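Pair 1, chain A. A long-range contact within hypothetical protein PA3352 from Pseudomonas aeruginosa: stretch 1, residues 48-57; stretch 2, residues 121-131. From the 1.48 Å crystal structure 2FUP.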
# COMPACT_ATOMS: atom_id res chain seq x y z
N LYS A 48 12.17 -3.32 -3.85
CA LYS A 48 10.76 -2.89 -3.98
C LYS A 48 9.88 -4.05 -4.41
O LYS A 48 8.69 -4.00 -4.10
CB LYS A 48 10.61 -1.77 -5.00
CG LYS A 48 11.20 -0.50 -4.58
CD LYS A 48 10.78 0.67 -5.46
CE LYS A 48 11.33 0.58 -6.84
NZ LYS A 48 10.87 1.81 -7.61
N GLN A 49 10.46 -5.06 -5.11
CA GLN A 49 9.68 -6.18 -5.68
C GLN A 49 8.85 -6.93 -4.64
O GLN A 49 7.62 -7.00 -4.77
CB GLN A 49 10.57 -7.18 -6.45
CG GLN A 49 11.25 -6.64 -7.70
CD GLN A 49 10.40 -5.70 -8.48
OE1 GLN A 49 10.68 -4.50 -8.57
NE2 GLN A 49 9.31 -6.21 -9.02
N PRO A 50 9.48 -7.49 -3.62
CA PRO A 50 8.62 -8.22 -2.67
C PRO A 50 7.54 -7.35 -2.02
O PRO A 50 6.50 -7.87 -1.61
CB PRO A 50 9.59 -8.75 -1.63
CG PRO A 50 10.88 -7.93 -1.85
CD PRO A 50 10.91 -7.58 -3.27
N LEU A 51 7.78 -6.06 -1.89
CA LEU A 51 6.81 -5.20 -1.24
C LEU A 51 5.60 -4.99 -2.12
O LEU A 51 4.47 -4.92 -1.66
CB LEU A 51 7.42 -3.80 -0.88
CG LEU A 51 8.48 -3.92 0.19
CD1 LEU A 51 9.14 -2.54 0.34
CD2 LEU A 51 7.92 -4.41 1.50
N MSE A 52 5.85 -4.83 -3.41
CA MSE A 52 4.77 -4.50 -4.33
C MSE A 52 3.89 -5.76 -4.51
O MSE A 52 2.65 -5.66 -4.61
CB MSE A 52 5.38 -4.05 -5.64
CG MSE A 52 6.15 -2.78 -5.48
SE MSE A 52 7.05 -2.34 -7.11
CE MSE A 52 8.12 -3.86 -7.37
N GLN A 53 4.55 -6.90 -4.51
CA GLN A 53 3.82 -8.19 -4.55
C GLN A 53 2.93 -8.35 -3.32
O GLN A 53 1.73 -8.76 -3.43
CB GLN A 53 4.79 -9.36 -4.55
N GLN A 54 3.50 -8.07 -2.16
CA GLN A 54 2.76 -8.19 -0.93
C GLN A 54 1.63 -7.18 -0.93
O GLN A 54 0.50 -7.49 -0.51
CB GLN A 54 3.61 -8.03 0.36
CG GLN A 54 4.61 -9.18 0.57
CD GLN A 54 5.75 -8.85 1.50
OE1 GLN A 54 6.49 -7.86 1.27
NE2 GLN A 54 5.85 -9.59 2.59
N LEU A 55 1.87 -5.93 -1.32
CA LEU A 55 0.78 -4.96 -1.37
C LEU A 55 -0.39 -5.36 -2.33
O LEU A 55 -1.58 -5.16 -2.04
CB LEU A 55 1.31 -3.54 -1.72
CG LEU A 55 2.10 -2.84 -0.56
CD1 LEU A 55 3.01 -1.74 -1.09
CD2 LEU A 55 1.22 -2.33 0.57
N GLU A 56 -0.00 -5.90 -3.48
CA GLU A 56 -0.98 -6.38 -4.47
C GLU A 56 -1.84 -7.52 -3.88
O GLU A 56 -3.07 -7.48 -3.95
CB GLU A 56 -0.23 -6.86 -5.73
CG GLU A 56 -1.01 -7.70 -6.75
CD GLU A 56 -0.12 -8.76 -7.56
OE1 GLU A 56 0.78 -9.45 -6.97
OE2 GLU A 56 -0.37 -8.93 -8.78
N ARG A 57 -1.15 -8.50 -3.35
CA ARG A 57 -1.83 -9.67 -2.73
C ARG A 57 -2.70 -9.21 -1.57
O ARG A 57 -3.90 -9.60 -1.42
CB ARG A 57 -0.85 -10.75 -2.31
CG ARG A 57 -0.37 -11.60 -3.45
CD ARG A 57 0.41 -12.83 -3.00
NE ARG A 57 0.76 -13.60 -4.18
CZ ARG A 57 1.22 -14.83 -4.17
NH1 ARG A 57 1.45 -15.46 -3.01
NH2 ARG A 57 1.49 -15.42 -5.32
N ALA A 121 8.31 1.93 -13.34
CA ALA A 121 7.16 1.30 -14.01
C ALA A 121 6.32 0.40 -13.09
O ALA A 121 5.13 0.70 -12.85
CB ALA A 121 7.63 0.52 -15.24
N SER A 122 6.91 -0.69 -12.59
CA SER A 122 6.14 -1.66 -11.79
C SER A 122 5.58 -0.99 -10.55
O SER A 122 4.47 -1.31 -10.12
CB SER A 122 6.95 -2.91 -11.44
OG SER A 122 8.08 -2.63 -10.62
N THR A 123 6.34 -0.05 -9.97
CA THR A 123 5.82 0.75 -8.84
C THR A 123 4.55 1.51 -9.26
O THR A 123 3.52 1.50 -8.53
N GLY A 124 4.62 2.16 -10.42
CA GLY A 124 3.56 3.02 -10.89
C GLY A 124 2.32 2.21 -11.14
O GLY A 124 1.22 2.57 -10.69
N SER A 125 2.50 1.11 -11.86
CA SER A 125 1.40 0.16 -12.11
C SER A 125 0.71 -0.36 -10.86
O SER A 125 -0.53 -0.31 -10.77
CB SER A 125 1.93 -1.06 -12.85
OG SER A 125 2.14 -0.73 -14.19
N LEU A 126 1.50 -0.90 -9.93
CA LEU A 126 0.94 -1.49 -8.72
C LEU A 126 0.13 -0.47 -7.96
O LEU A 126 -0.92 -0.80 -7.41
CB LEU A 126 2.05 -1.99 -7.81
CG LEU A 126 1.67 -2.11 -6.32
CD1 LEU A 126 1.03 -3.46 -6.03
CD2 LEU A 126 2.89 -1.84 -5.46
N LEU A 127 0.63 0.77 -7.89
CA LEU A 127 -0.04 1.84 -7.14
C LEU A 127 -1.32 2.27 -7.88
O LEU A 127 -2.34 2.58 -7.23
CB LEU A 127 0.92 3.02 -6.90
CG LEU A 127 2.03 2.61 -5.92
CD1 LEU A 127 3.19 3.59 -5.95
CD2 LEU A 127 1.46 2.55 -4.53
N ASN A 128 -1.29 2.24 -9.21
CA ASN A 128 -2.52 2.50 -10.00
C ASN A 128 -3.58 1.50 -9.58
O ASN A 128 -4.68 1.87 -9.19
CB ASN A 128 -2.29 2.37 -11.51
CG ASN A 128 -1.53 3.55 -12.08
OD1 ASN A 128 -1.48 4.62 -11.48
ND2 ASN A 128 -0.95 3.35 -13.25
N ILE A 129 -3.20 0.22 -9.64
CA ILE A 129 -4.09 -0.89 -9.28
C ILE A 129 -4.64 -0.75 -7.85
O ILE A 129 -5.86 -0.82 -7.64
CB ILE A 129 -3.34 -2.23 -9.44
CG1 ILE A 129 -3.02 -2.46 -10.92
CG2 ILE A 129 -4.15 -3.40 -8.84
CD1 ILE A 129 -1.84 -3.37 -11.11
N LEU A 130 -3.74 -0.53 -6.89
CA LEU A 130 -4.09 -0.42 -5.46
C LEU A 130 -4.99 0.76 -5.07
O LEU A 130 -5.71 0.70 -4.07
CB LEU A 130 -2.82 -0.34 -4.59
CG LEU A 130 -1.87 -1.53 -4.56
CD1 LEU A 130 -0.80 -1.28 -3.53
CD2 LEU A 130 -2.61 -2.83 -4.26
N ARG A 131 -4.89 1.85 -5.83
CA ARG A 131 -5.70 3.05 -5.59
C ARG A 131 -6.96 2.94 -6.42
O ARG A 131 -7.78 3.85 -6.42
CB ARG A 131 -4.91 4.33 -5.94
CG ARG A 131 -5.66 5.65 -5.69
CD ARG A 131 -4.72 6.88 -5.58
NE ARG A 131 -3.87 6.82 -4.39
O HOH W 1 9.15 -0.18 -9.91

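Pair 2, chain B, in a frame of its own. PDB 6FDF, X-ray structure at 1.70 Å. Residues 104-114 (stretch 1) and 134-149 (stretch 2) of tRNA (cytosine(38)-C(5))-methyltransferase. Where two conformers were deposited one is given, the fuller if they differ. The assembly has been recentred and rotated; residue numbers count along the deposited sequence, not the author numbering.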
# COMPACT_ATOMS: atom_id res chain seq x y z
N ALA B 104 14.75 -3.10 11.50
CA ALA B 104 14.51 -1.70 11.19
C ALA B 104 13.29 -1.16 11.93
O ALA B 104 13.34 -0.05 12.46
CB ALA B 104 14.33 -1.52 9.68
N PHE B 105 12.19 -1.92 11.98
CA PHE B 105 11.03 -1.39 12.71
C PHE B 105 11.33 -1.33 14.20
O PHE B 105 10.97 -0.35 14.86
CB PHE B 105 9.79 -2.24 12.43
CG PHE B 105 8.55 -1.76 13.16
CD1 PHE B 105 7.99 -0.52 12.86
CD2 PHE B 105 7.94 -2.55 14.12
CE1 PHE B 105 6.87 -0.07 13.52
CE2 PHE B 105 6.80 -2.11 14.79
CZ PHE B 105 6.26 -0.87 14.48
N LEU B 106 12.02 -2.33 14.73
CA LEU B 106 12.36 -2.31 16.15
C LEU B 106 13.37 -1.21 16.44
O LEU B 106 13.36 -0.63 17.53
CB LEU B 106 12.89 -3.67 16.59
CG LEU B 106 11.91 -4.83 16.35
CD1 LEU B 106 12.49 -6.15 16.83
CD2 LEU B 106 10.57 -4.53 17.01
N ASN B 107 14.22 -0.89 15.46
CA ASN B 107 15.13 0.24 15.64
C ASN B 107 14.36 1.54 15.77
O ASN B 107 14.70 2.38 16.62
CB ASN B 107 16.12 0.31 14.47
CG ASN B 107 17.12 1.44 14.63
OD1 ASN B 107 17.92 1.46 15.56
ND2 ASN B 107 17.08 2.41 13.71
N ILE B 108 13.32 1.73 14.96
CA ILE B 108 12.50 2.93 15.10
C ILE B 108 11.94 3.01 16.51
O ILE B 108 11.98 4.06 17.17
CB ILE B 108 11.37 2.96 14.05
CG1 ILE B 108 11.95 3.07 12.64
CG2 ILE B 108 10.42 4.13 14.31
CD1 ILE B 108 10.92 2.81 11.55
N LEU B 109 11.40 1.89 17.01
CA LEU B 109 10.78 1.88 18.33
C LEU B 109 11.81 2.11 19.43
O LEU B 109 11.49 2.71 20.47
CB LEU B 109 10.06 0.56 18.58
CG LEU B 109 8.95 0.15 17.61
CD1 LEU B 109 8.33 -1.17 18.06
CD2 LEU B 109 7.90 1.24 17.48
N ASN B 110 13.04 1.62 19.24
CA ASN B 110 14.10 1.81 20.22
C ASN B 110 14.65 3.23 20.21
O ASN B 110 15.14 3.72 21.24
CB ASN B 110 15.23 0.82 19.97
CG ASN B 110 14.98 -0.54 20.59
OD1 ASN B 110 14.33 -0.64 21.63
ND2 ASN B 110 15.51 -1.58 19.97
N VAL B 111 14.62 3.90 19.06
CA VAL B 111 15.20 5.23 18.96
C VAL B 111 14.18 6.33 19.28
O VAL B 111 14.56 7.38 19.81
CB VAL B 111 15.81 5.41 17.56
CG1 VAL B 111 16.16 6.86 17.30
CG2 VAL B 111 17.03 4.50 17.39
N LEU B 112 12.90 6.09 19.00
CA LEU B 112 11.85 7.09 19.22
C LEU B 112 11.90 7.76 20.59
O LEU B 112 11.79 9.00 20.64
CB LEU B 112 10.49 6.43 18.97
CG LEU B 112 9.24 7.24 19.30
CD1 LEU B 112 9.16 8.46 18.40
CD2 LEU B 112 7.99 6.37 19.14
N PRO B 113 12.07 7.05 21.71
CA PRO B 113 12.05 7.73 23.02
C PRO B 113 13.25 8.63 23.26
O PRO B 113 13.27 9.35 24.27
CB PRO B 113 12.05 6.57 24.02
CG PRO B 113 11.61 5.37 23.24
CD PRO B 113 12.13 5.58 21.87
N HIS B 114 14.24 8.61 22.37
CA HIS B 114 15.47 9.38 22.55
C HIS B 114 15.49 10.67 21.75
O HIS B 114 16.48 11.41 21.82
CB HIS B 114 16.67 8.53 22.16
CG HIS B 114 16.96 7.41 23.11
ND1 HIS B 114 16.45 6.14 22.94
CD2 HIS B 114 17.72 7.36 24.23
CE1 HIS B 114 16.89 5.36 23.91
NE2 HIS B 114 17.66 6.07 24.71
N LYS B 134 4.21 -9.96 17.84
CA LYS B 134 5.05 -9.41 18.90
C LYS B 134 5.51 -8.00 18.58
O LYS B 134 5.63 -7.16 19.48
CB LYS B 134 6.25 -10.33 19.14
CG LYS B 134 5.88 -11.68 19.76
CD LYS B 134 7.10 -12.58 19.97
CE LYS B 134 7.46 -13.37 18.71
NZ LYS B 134 8.31 -12.58 17.77
N ALA B 135 5.75 -7.71 17.30
CA ALA B 135 6.14 -6.35 16.91
C ALA B 135 5.03 -5.35 17.22
O ALA B 135 5.32 -4.23 17.66
CB ALA B 135 6.49 -6.32 15.42
N ALA B 136 3.77 -5.72 16.98
CA ALA B 136 2.68 -4.82 17.33
C ALA B 136 2.58 -4.64 18.84
O ALA B 136 2.28 -3.54 19.32
CB ALA B 136 1.35 -5.34 16.78
N GLU B 137 2.84 -5.70 19.61
CA GLU B 137 2.81 -5.58 21.06
C GLU B 137 3.88 -4.60 21.53
O GLU B 137 3.62 -3.75 22.39
CB GLU B 137 2.99 -6.95 21.70
CG GLU B 137 2.95 -6.97 23.21
CD GLU B 137 3.30 -8.34 23.77
OE1 GLU B 137 2.84 -9.35 23.19
OE2 GLU B 137 4.04 -8.41 24.77
N GLU B 138 5.08 -4.69 20.95
CA GLU B 138 6.15 -3.77 21.30
C GLU B 138 5.82 -2.35 20.87
O GLU B 138 6.14 -1.39 21.58
CB GLU B 138 7.47 -4.24 20.67
CG GLU B 138 7.96 -5.56 21.22
CD GLU B 138 8.24 -5.50 22.71
OE1 GLU B 138 8.98 -4.59 23.13
OE2 GLU B 138 7.71 -6.36 23.45
N CYS B 139 5.18 -2.20 19.71
CA CYS B 139 4.80 -0.88 19.22
C CYS B 139 3.78 -0.22 20.14
O CYS B 139 3.94 0.95 20.52
CB CYS B 139 4.26 -1.00 17.80
SG CYS B 139 3.60 0.55 17.13
N ARG B 140 2.70 -0.93 20.50
CA ARG B 140 1.72 -0.35 21.41
C ARG B 140 2.36 0.06 22.72
O ARG B 140 2.02 1.11 23.29
CB ARG B 140 0.58 -1.34 21.68
CG ARG B 140 -0.15 -1.82 20.44
CD ARG B 140 -1.38 -2.65 20.80
NE ARG B 140 -1.98 -3.24 19.62
CZ ARG B 140 -1.70 -4.46 19.16
NH1 ARG B 140 -2.28 -4.90 18.06
NH2 ARG B 140 -0.87 -5.25 19.83
N LYS B 141 3.29 -0.75 23.22
CA LYS B 141 3.92 -0.49 24.51
C LYS B 141 4.74 0.80 24.49
O LYS B 141 4.60 1.65 25.38
CB LYS B 141 4.78 -1.69 24.90
CG LYS B 141 5.19 -1.75 26.35
CD LYS B 141 5.34 -3.20 26.81
CE LYS B 141 6.12 -4.04 25.81
NZ LYS B 141 6.28 -5.45 26.27
N VAL B 142 5.60 0.97 23.49
CA VAL B 142 6.46 2.15 23.48
C VAL B 142 5.64 3.40 23.17
O VAL B 142 5.92 4.49 23.70
CB VAL B 142 7.64 1.98 22.50
CG1 VAL B 142 7.16 1.90 21.06
CG2 VAL B 142 8.65 3.11 22.69
N LEU B 143 4.62 3.28 22.31
CA LEU B 143 3.78 4.44 22.01
C LEU B 143 2.99 4.87 23.24
O LEU B 143 2.92 6.07 23.55
CB LEU B 143 2.84 4.12 20.83
CG LEU B 143 3.50 3.94 19.47
CD1 LEU B 143 2.45 3.76 18.37
CD2 LEU B 143 4.42 5.11 19.14
N ARG B 144 2.37 3.92 23.94
CA ARG B 144 1.68 4.24 25.18
C ARG B 144 2.63 4.88 26.19
O ARG B 144 2.28 5.89 26.83
CB ARG B 144 1.05 2.97 25.78
CG ARG B 144 0.55 3.14 27.21
CD ARG B 144 0.05 1.82 27.83
NE ARG B 144 1.13 0.96 28.31
CZ ARG B 144 1.41 -0.24 27.80
NH1 ARG B 144 0.69 -0.73 26.80
NH2 ARG B 144 2.41 -0.96 28.30
N ASN B 145 3.83 4.34 26.33
CA ASN B 145 4.78 4.90 27.29
C ASN B 145 5.28 6.28 26.89
O ASN B 145 5.63 7.08 27.76
CB ASN B 145 5.96 3.94 27.48
CG ASN B 145 5.59 2.73 28.29
OD1 ASN B 145 4.55 2.70 28.95
ND2 ASN B 145 6.44 1.71 28.26
N CYS B 146 5.32 6.58 25.59
CA CYS B 146 5.71 7.90 25.12
C CYS B 146 4.53 8.85 24.97
O CYS B 146 4.67 9.90 24.34
CB CYS B 146 6.48 7.80 23.81
SG CYS B 146 8.14 7.11 23.98
N GLY B 147 3.38 8.52 25.55
CA GLY B 147 2.28 9.46 25.63
C GLY B 147 1.38 9.53 24.42
O GLY B 147 0.58 10.47 24.32
N TYR B 148 1.47 8.56 23.50
CA TYR B 148 0.61 8.57 22.33
C TYR B 148 -0.75 7.93 22.61
O TYR B 148 -0.87 6.98 23.38
CB TYR B 148 1.27 7.83 21.16
CG TYR B 148 2.44 8.57 20.57
CD1 TYR B 148 3.72 8.42 21.10
CD2 TYR B 148 2.27 9.43 19.49
CE1 TYR B 148 4.80 9.10 20.57
CE2 TYR B 148 3.35 10.12 18.95
CZ TYR B 148 4.61 9.94 19.49
OH TYR B 148 5.69 10.61 18.98
N ASN B 149 -1.77 8.48 21.95
CA ASN B 149 -3.10 7.89 21.86
C ASN B 149 -3.16 7.15 20.53
O ASN B 149 -3.11 7.77 19.47
CB ASN B 149 -4.17 8.98 21.95
CG ASN B 149 -5.58 8.43 22.07
OD1 ASN B 149 -5.93 7.45 21.41
ND2 ASN B 149 -6.40 9.07 22.90

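Pair 1 and pair 2 each set two helices side by side, running in nearly the same direction. The axes approach to 10.1 Å in pair 1 and 10.2 Å in pair 2, and they cross at 15° and 17°. Fourteen central residues superpose with an RMSD of 0.3 Å over N, CA and C. Neither interface contains a direct hydrogen bond between its modelled atoms, so shape and apolar contact dominate both.

The centre of each contact is the match of Met A52 with Leu B109. Both point toward the partner helix, and their CA atoms lie 6.6 Å from the CA atoms of Leu A126 and Cys B139, respectively. Met A52, a selenomethionine, is long and unbranched. It reaches along the partner helix, placing CE 3.5 Å from OG of Ser A122 and SE 3.7 Å from the backbone N of Thr A123. Leu B109 is shorter but branched, and it fills a hole formed by Ala B135, Glu B138, Cys B139 and Val B142; its CD1 lies 3.7 Å from N of Cys B139. One residue gains contact by length, the other by breadth.

Facing them, Leu A126 matches Val B142. Leu A126, in the t, p rotamer, brings CD2 to 3.3 Å from CB of Met A52 and CD1 to 3.1 Å from O of Met A52, a very close approach. Val B142 branches at CB and spreads its methyls near the backbone: CG1 is 3.7 Å from CD2 of Leu B109, and CG2 is 3.6 Å from O of Leu B109 and 3.8 Å from CG of Pro B113.

One turn beyond the central residues of the first helices, Leu A55 matches Leu B112, but the rotamers differ. Leu A55 (m, t) presents CB to CD1 of Leu A130 at 3.6 Å. Leu B112 (t, p) instead sends CD2 to CD2 of Leu B143, 3.8 Å away. The same residue type thus serves different neighbours.

Leu A130 matches Cys B146. Leu A130 is still helical and extends CD2 to 3.4 Å from O of Leu A55. Cys B146 is the first residue to leave helical phi/psi, yet its compact, polarizable sulfur still packs inward, with SG 3.9 Å from CB of Pro B113.

At the other end, Ser A122 matches Glu B138, and both point toward the partner. A water lies 2.8 Å from OG of Ser A122 and accepts a hydrogen bond from N of Thr A123, also at 2.8 Å. Glu B138 contributes its aliphatic stem, CB lying 4.1 Å from CD1 of Leu B109, while its OE2 forms a salt bridge with NZ of Lys B141 at 3.3 Å. A charged residue can therefore border an apolar contact without burying its charge there.

Lys A48 matches Phe B105, and both point toward the partner. Lys A48 makes no direct contact; a weak bond from its NZ to the same water links the helices. The flat ring of Phe B105 packs edge-on, CZ 3.9 Å from CB of Cys B139.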